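Local structure of aspartate-semialdehyde dehydrogenase 2 (Vibrio cholerae, 2R00) at residues K141-A146 / E259-M264; E219-F224 / I229-T234. The protein catalyses the NADPH-dependent reductive dephosphorylation of L-aspartyl-4-phosphate to L-aspartate-semialdehyde, an early step towards lysine, methionine and threonine. All blocks are in the same frame, centred on the assembly; numbering follows the deposited sequence.

Contact 1. Residues K141-A146 / E259-M264; sequences KPIYDA and EQVMDM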
loop_
_atom_site.group_PDB
_atom_site.type_symbol
_atom_site.label_atom_id
_atom_site.label_comp_id
_atom_site.label_asym_id
_atom_site.label_seq_id
_atom_site.Cartn_x
_atom_site.Cartn_y
_atom_site.Cartn_z
ATOM N N LYS A 141 14.238 13.326 -2.443
ATOM C CA LYS A 141 15.246 14.382 -2.356
ATOM C C LYS A 141 14.892 15.695 -3.086
ATOM O O LYS A 141 15.037 16.766 -2.484
ATOM C CB LYS A 141 16.639 13.861 -2.761
ATOM C CG LYS A 141 17.805 14.829 -2.486
ATOM C CD LYS A 141 17.784 15.389 -1.064
ATOM C CE LYS A 141 19.128 16.018 -0.690
ATOM N NZ LYS A 141 19.743 16.780 -1.808
ATOM N N PRO A 142 14.431 15.630 -4.360
ATOM C CA PRO A 142 13.995 16.869 -5.033
ATOM C C PRO A 142 12.866 17.608 -4.306
ATOM O O PRO A 142 12.844 18.836 -4.304
ATOM C CB PRO A 142 13.501 16.370 -6.402
ATOM C CG PRO A 142 14.217 15.067 -6.601
ATOM C CD PRO A 142 14.293 14.463 -5.250
ATOM N N ILE A 143 11.930 16.867 -3.716
ATOM C CA ILE A 143 10.868 17.473 -2.902
ATOM C C ILE A 143 11.438 18.081 -1.614
ATOM O O ILE A 143 11.098 19.208 -1.247
ATOM C CB ILE A 143 9.742 16.457 -2.571
ATOM C CG1 ILE A 143 9.165 15.869 -3.871
ATOM C CG2 ILE A 143 8.665 17.118 -1.711
ATOM C CD1 ILE A 143 8.373 14.542 -3.705
ATOM N N TYR A 144 12.312 17.338 -0.939
ATOM C CA TYR A 144 12.980 17.828 0.260
ATOM C C TYR A 144 13.672 19.167 -0.019
ATOM O O TYR A 144 13.447 20.154 0.689
ATOM C CB TYR A 144 14.004 16.801 0.750
ATOM C CG TYR A 144 14.686 17.178 2.045
ATOM C CD1 TYR A 144 14.030 17.034 3.260
ATOM C CD2 TYR A 144 15.998 17.659 2.054
ATOM C CE1 TYR A 144 14.648 17.372 4.454
ATOM C CE2 TYR A 144 16.629 17.998 3.245
ATOM C CZ TYR A 144 15.943 17.851 4.444
ATOM O OH TYR A 144 16.544 18.180 5.644
ATOM N N ASP A 145 14.491 19.190 -1.065
ATOM C CA ASP A 145 15.217 20.389 -1.490
ATOM C C ASP A 145 14.310 21.606 -1.761
ATOM O O ASP A 145 14.583 22.719 -1.284
ATOM C CB ASP A 145 16.063 20.058 -2.727
ATOM C CG ASP A 145 17.245 19.151 -2.403
ATOM O OD1 ASP A 145 17.546 18.978 -1.199
ATOM O OD2 ASP A 145 17.873 18.623 -3.345
ATOM N N ALA A 146 13.222 21.381 -2.498
ATOM C CA ALA A 146 12.319 22.463 -2.893
ATOM C C ALA A 146 11.536 23.036 -1.718
ATOM O O ALA A 146 11.527 24.254 -1.517
ATOM C CB ALA A 146 11.371 22.002 -3.992
ATOM N N GLU A 259 1.900 18.797 -10.057
ATOM C CA GLU A 259 2.439 19.084 -11.388
ATOM C C GLU A 259 3.886 19.541 -11.310
ATOM O O GLU A 259 4.688 19.188 -12.163
ATOM C CB GLU A 259 1.600 20.151 -12.097
ATOM C CG GLU A 259 0.188 19.720 -12.439
ATOM C CD GLU A 259 0.132 18.639 -13.515
ATOM O OE1 GLU A 259 1.102 18.506 -14.303
ATOM O OE2 GLU A 259 -0.893 17.922 -13.573
ATOM N N GLN A 260 4.205 20.328 -10.282
ATOM C CA GLN A 260 5.569 20.813 -10.085
ATOM C C GLN A 260 6.494 19.644 -9.747
ATOM O O GLN A 260 7.521 19.448 -10.411
ATOM C CB GLN A 260 5.625 21.904 -9.009
ATOM C CG GLN A 260 4.775 23.138 -9.346
ATOM C CD GLN A 260 4.617 24.114 -8.181
ATOM O OE1 GLN A 260 4.117 23.759 -7.101
ATOM N NE2 GLN A 260 5.018 25.365 -8.408
ATOM N N VAL A 261 6.117 18.838 -8.755
ATOM C CA VAL A 261 6.958 17.689 -8.406
ATOM C C VAL A 261 7.105 16.672 -9.554
ATOM O O VAL A 261 8.176 16.091 -9.721
ATOM C CB VAL A 261 6.653 17.075 -6.983
ATOM C CG1 VAL A 261 5.521 17.797 -6.283
ATOM C CG2 VAL A 261 6.451 15.558 -7.022
ATOM N N MET A 262 6.074 16.506 -10.384
ATOM C CA MET A 262 6.215 15.645 -11.568
ATOM C C MET A 262 7.258 16.183 -12.548
ATOM O O MET A 262 8.038 15.410 -13.111
ATOM C CB MET A 262 4.875 15.408 -12.274
ATOM C CG MET A 262 4.010 14.366 -11.584
ATOM S SD MET A 262 2.628 13.773 -12.575
ATOM C CE MET A 262 1.485 15.141 -12.407
ATOM N N ASP A 263 7.268 17.504 -12.742
ATOM C CA ASP A 263 8.288 18.156 -13.575
ATOM C C ASP A 263 9.697 17.940 -13.017
ATOM O O ASP A 263 10.604 17.567 -13.758
ATOM C CB ASP A 263 8.004 19.656 -13.717
ATOM C CG ASP A 263 6.858 19.955 -14.674
ATOM O OD1 ASP A 263 6.469 19.064 -15.470
ATOM O OD2 ASP A 263 6.344 21.096 -14.626
ATOM N N MET A 264 9.862 18.178 -11.714
ATOM C CA MET A 264 11.137 17.972 -11.017
ATOM C C MET A 264 11.670 16.556 -11.176
ATOM O O MET A 264 12.840 16.365 -11.497
ATOM C CB MET A 264 10.983 18.235 -9.524
ATOM C CG MET A 264 10.883 19.660 -9.119
ATOM S SD MET A 264 10.656 19.703 -7.335
ATOM C CE MET A 264 9.796 21.265 -7.224
#
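Met264 lays its thioether along the flank of helix 131-147, over Pro142 and Ala146, one turn apart. The two helices pack on the same face of the mixed sheet of the dimerisation domain, with short-segment axes 10.1 Å apart at their closest and running at 122° to each other. The contact is mostly apolar side chain against side chain, with the backbone O of Pro142 beside the Met264 sulfur; no hydrogen bond crosses. Met264 stays extended beyond CG, which carries its sulfur and methyl out across the gap between the helices, while Met264 CB lies 4.4 Å from Pro142 CB. Nearer the sheet, Ile143 and Val261 form a second, buried layer, their side chains crossing at a slant. With CG1 beside the backbone N (chi1 -56°), the longer branch of Ile143 is sent towards Val261, CD1 ending 4.0 Å from Val261 CG2. Both residues also rest on Ile307 of strand 306-313, so the helix pair and the sheet share one hydrophobic seam. At the outer, more exposed end, Met264 SD sits 3.8 Å from Pro142 O. Beyond the sulfur, Met264 CE is 3.7 Å from Ala146 CB.

Contact 2. Residues E219-F224 / I229-T234; sequences ETQKIF and IMVNPT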
loop_
_atom_site.group_PDB
_atom_site.type_symbol
_atom_site.label_atom_id
_atom_site.label_comp_id
_atom_site.label_asym_id
_atom_site.label_seq_id
_atom_site.Cartn_x
_atom_site.Cartn_y
_atom_site.Cartn_z
ATOM N N GLU A 219 17.801 4.856 9.067
ATOM C CA GLU A 219 18.461 5.058 7.769
ATOM C C GLU A 219 18.048 6.375 7.101
ATOM O O GLU A 219 18.895 7.111 6.617
ATOM C CB GLU A 219 18.220 3.869 6.830
ATOM C CG GLU A 219 18.900 2.570 7.287
ATOM C CD GLU A 219 18.811 1.442 6.262
ATOM O OE1 GLU A 219 18.876 1.716 5.052
ATOM O OE2 GLU A 219 18.708 0.263 6.677
ATOM N N THR A 220 16.749 6.662 7.081
ATOM C CA THR A 220 16.202 7.865 6.436
ATOM C C THR A 220 16.708 9.165 7.074
ATOM O O THR A 220 17.133 10.095 6.372
ATOM C CB THR A 220 14.652 7.824 6.438
ATOM O OG1 THR A 220 14.226 6.714 5.639
ATOM C CG2 THR A 220 14.048 9.099 5.875
ATOM N N GLN A 221 16.673 9.206 8.406
ATOM C CA GLN A 221 17.162 10.353 9.174
ATOM C C GLN A 221 18.668 10.575 9.025
ATOM O O GLN A 221 19.124 11.727 8.978
ATOM C CB GLN A 221 16.802 10.185 10.652
ATOM C CG GLN A 221 15.308 10.326 10.941
ATOM C CD GLN A 221 14.962 10.080 12.399
ATOM O OE1 GLN A 221 15.718 9.437 13.136
ATOM N NE2 GLN A 221 13.805 10.575 12.818
ATOM N N LYS A 222 19.430 9.478 8.984
ATOM C CA LYS A 222 20.877 9.527 8.755
ATOM C C LYS A 222 21.221 10.088 7.372
ATOM O O LYS A 222 22.048 10.996 7.255
ATOM C CB LYS A 222 21.509 8.140 8.924
ATOM C CG LYS A 222 23.030 8.110 8.823
ATOM C CD LYS A 222 23.607 6.803 9.368
ATOM C CE LYS A 222 25.139 6.835 9.476
ATOM N NZ LYS A 222 25.664 5.618 10.216
ATOM N N ILE A 223 20.603 9.543 6.332
ATOM C CA ILE A 223 20.912 9.957 4.960
ATOM C C ILE A 223 20.559 11.434 4.734
ATOM O O ILE A 223 21.365 12.180 4.180
ATOM C CB ILE A 223 20.277 9.020 3.911
ATOM C CG1 ILE A 223 20.921 7.632 4.017
ATOM C CG2 ILE A 223 20.466 9.567 2.484
ATOM C CD1 ILE A 223 20.080 6.475 3.448
ATOM N N PHE A 224 19.384 11.852 5.195
ATOM C CA PHE A 224 18.993 13.269 5.143
ATOM C C PHE A 224 19.817 14.120 6.105
ATOM O O PHE A 224 19.825 15.352 6.005
ATOM C CB PHE A 224 17.506 13.448 5.489
ATOM C CG PHE A 224 16.549 13.239 4.319
ATOM C CD1 PHE A 224 16.803 13.796 3.069
ATOM C CD2 PHE A 224 15.365 12.525 4.498
ATOM C CE1 PHE A 224 15.901 13.624 1.998
ATOM C CE2 PHE A 224 14.457 12.349 3.434
ATOM C CZ PHE A 224 14.732 12.902 2.183
ATOM N N ILE A 229 13.201 15.150 10.851
ATOM C CA ILE A 229 12.263 14.476 9.948
ATOM C C ILE A 229 11.675 13.257 10.629
ATOM O O ILE A 229 12.395 12.340 11.033
ATOM C CB ILE A 229 12.879 14.042 8.610
ATOM C CG1 ILE A 229 13.654 15.187 7.968
ATOM C CG2 ILE A 229 11.780 13.602 7.657
ATOM C CD1 ILE A 229 14.277 14.824 6.620
ATOM N N MET A 230 10.355 13.257 10.756
ATOM C CA MET A 230 9.657 12.089 11.278
ATOM C C MET A 230 9.327 11.121 10.144
ATOM O O MET A 230 8.915 11.530 9.056
ATOM C CB MET A 230 8.420 12.509 12.073
ATOM C CG MET A 230 8.756 13.308 13.363
ATOM S SD MET A 230 9.679 12.388 14.642
ATOM C CE MET A 230 11.367 12.947 14.359
ATOM N N VAL A 231 9.551 9.839 10.409
ATOM C CA VAL A 231 9.354 8.781 9.428
ATOM C C VAL A 231 8.503 7.697 10.078
ATOM O O VAL A 231 8.829 7.199 11.155
ATOM C CB VAL A 231 10.696 8.162 8.965
ATOM C CG1 VAL A 231 10.460 7.200 7.797
ATOM C CG2 VAL A 231 11.723 9.259 8.582
ATOM N N ASN A 232 7.412 7.339 9.422
ATOM C CA ASN A 232 6.476 6.351 9.952
ATOM C C ASN A 232 6.259 5.229 8.936
ATOM O O ASN A 232 5.366 5.322 8.089
ATOM C CB ASN A 232 5.168 7.065 10.307
ATOM C CG ASN A 232 5.392 8.217 11.279
ATOM O OD1 ASN A 232 5.839 7.999 12.396
ATOM N ND2 ASN A 232 5.124 9.445 10.841
ATOM N N PRO A 233 7.119 4.191 8.970
ATOM C CA PRO A 233 7.023 3.109 8.001
ATOM C C PRO A 233 6.100 1.967 8.419
ATOM O O PRO A 233 5.955 1.670 9.619
ATOM C CB PRO A 233 8.471 2.579 7.912
ATOM C CG PRO A 233 9.292 3.447 8.845
ATOM C CD PRO A 233 8.289 3.990 9.834
ATOM N N THR A 234 5.494 1.341 7.412
ATOM C CA THR A 234 4.772 0.090 7.565
ATOM C C THR A 234 5.363 -0.882 6.552
ATOM O O THR A 234 5.265 -0.674 5.345
ATOM C CB THR A 234 3.259 0.266 7.335
ATOM O OG1 THR A 234 2.764 1.276 8.217
ATOM C CG2 THR A 234 2.512 -1.046 7.626
#
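Ile229 CD1 meets the Phe224 ring obliquely, 3.3 Å from Phe224 CD2, the two side chains crossing at about a right angle. This helix-turn-strand unit of the dimerisation domain runs helix 211-223 back over the start of strand 230-238, the segment axes 9.0 Å apart and 150° from parallel. The tight part is buried and apolar: besides the Phe224-Ile229 pair, Thr220 CG2 meets Val231 CG2 at 3.6 Å. Thr220 turns CG2 anti to its own N, leaving OG1 beside that N (chi1 -64°), where it bonds back to Met216 O in the preceding turn. The looser side, nearer solvent, holds the partly exposed Gln221 and Met230 and the one hydrogen bond of the contact. Gln221, extended beyond CG, reaches the turn end of the strand, and Gln221 NE2 donates to Ile229 O at 2.9 Å in a nearly straight bond (168°). The acceptor lies close to the Gln221 amide plane, and this bond ties the helix to the chain just before the strand. Met230 CE approaches this amide at 3.7 Å from Gln221 NE2. Helix 131-147 lies alongside, with Leu137 against Phe224; strand 149-159 pairs with strand 230-238, and Asn232 and Thr234 hydrogen-bond Ile301 and Arg298 of the second subunit.

From the N terminus, the chain first passes the nucleotide-binding domain and reaches helix 131-147, whose later half gives contact 1 its first segment. It then runs through strand 149-159 to helix 211-223, turns back within a few residues and enters strand 230-238: contact 2 closes this short helix-to-strand turn. Only after strand 244-252 does helix 258-267 return to 141-146 and close the much longer loop of contact 1, inside which contact 2 is nested. Their centres lie 18 Å apart, yet they meet directly through helix 131-147: the ring of Tyr144 stacks with Phe224, and Tyr144 CE1 is 3.4 Å from Ile229 CD1. That helix thus joins both neighbouring helices into one layer on the dimerisation-domain sheet.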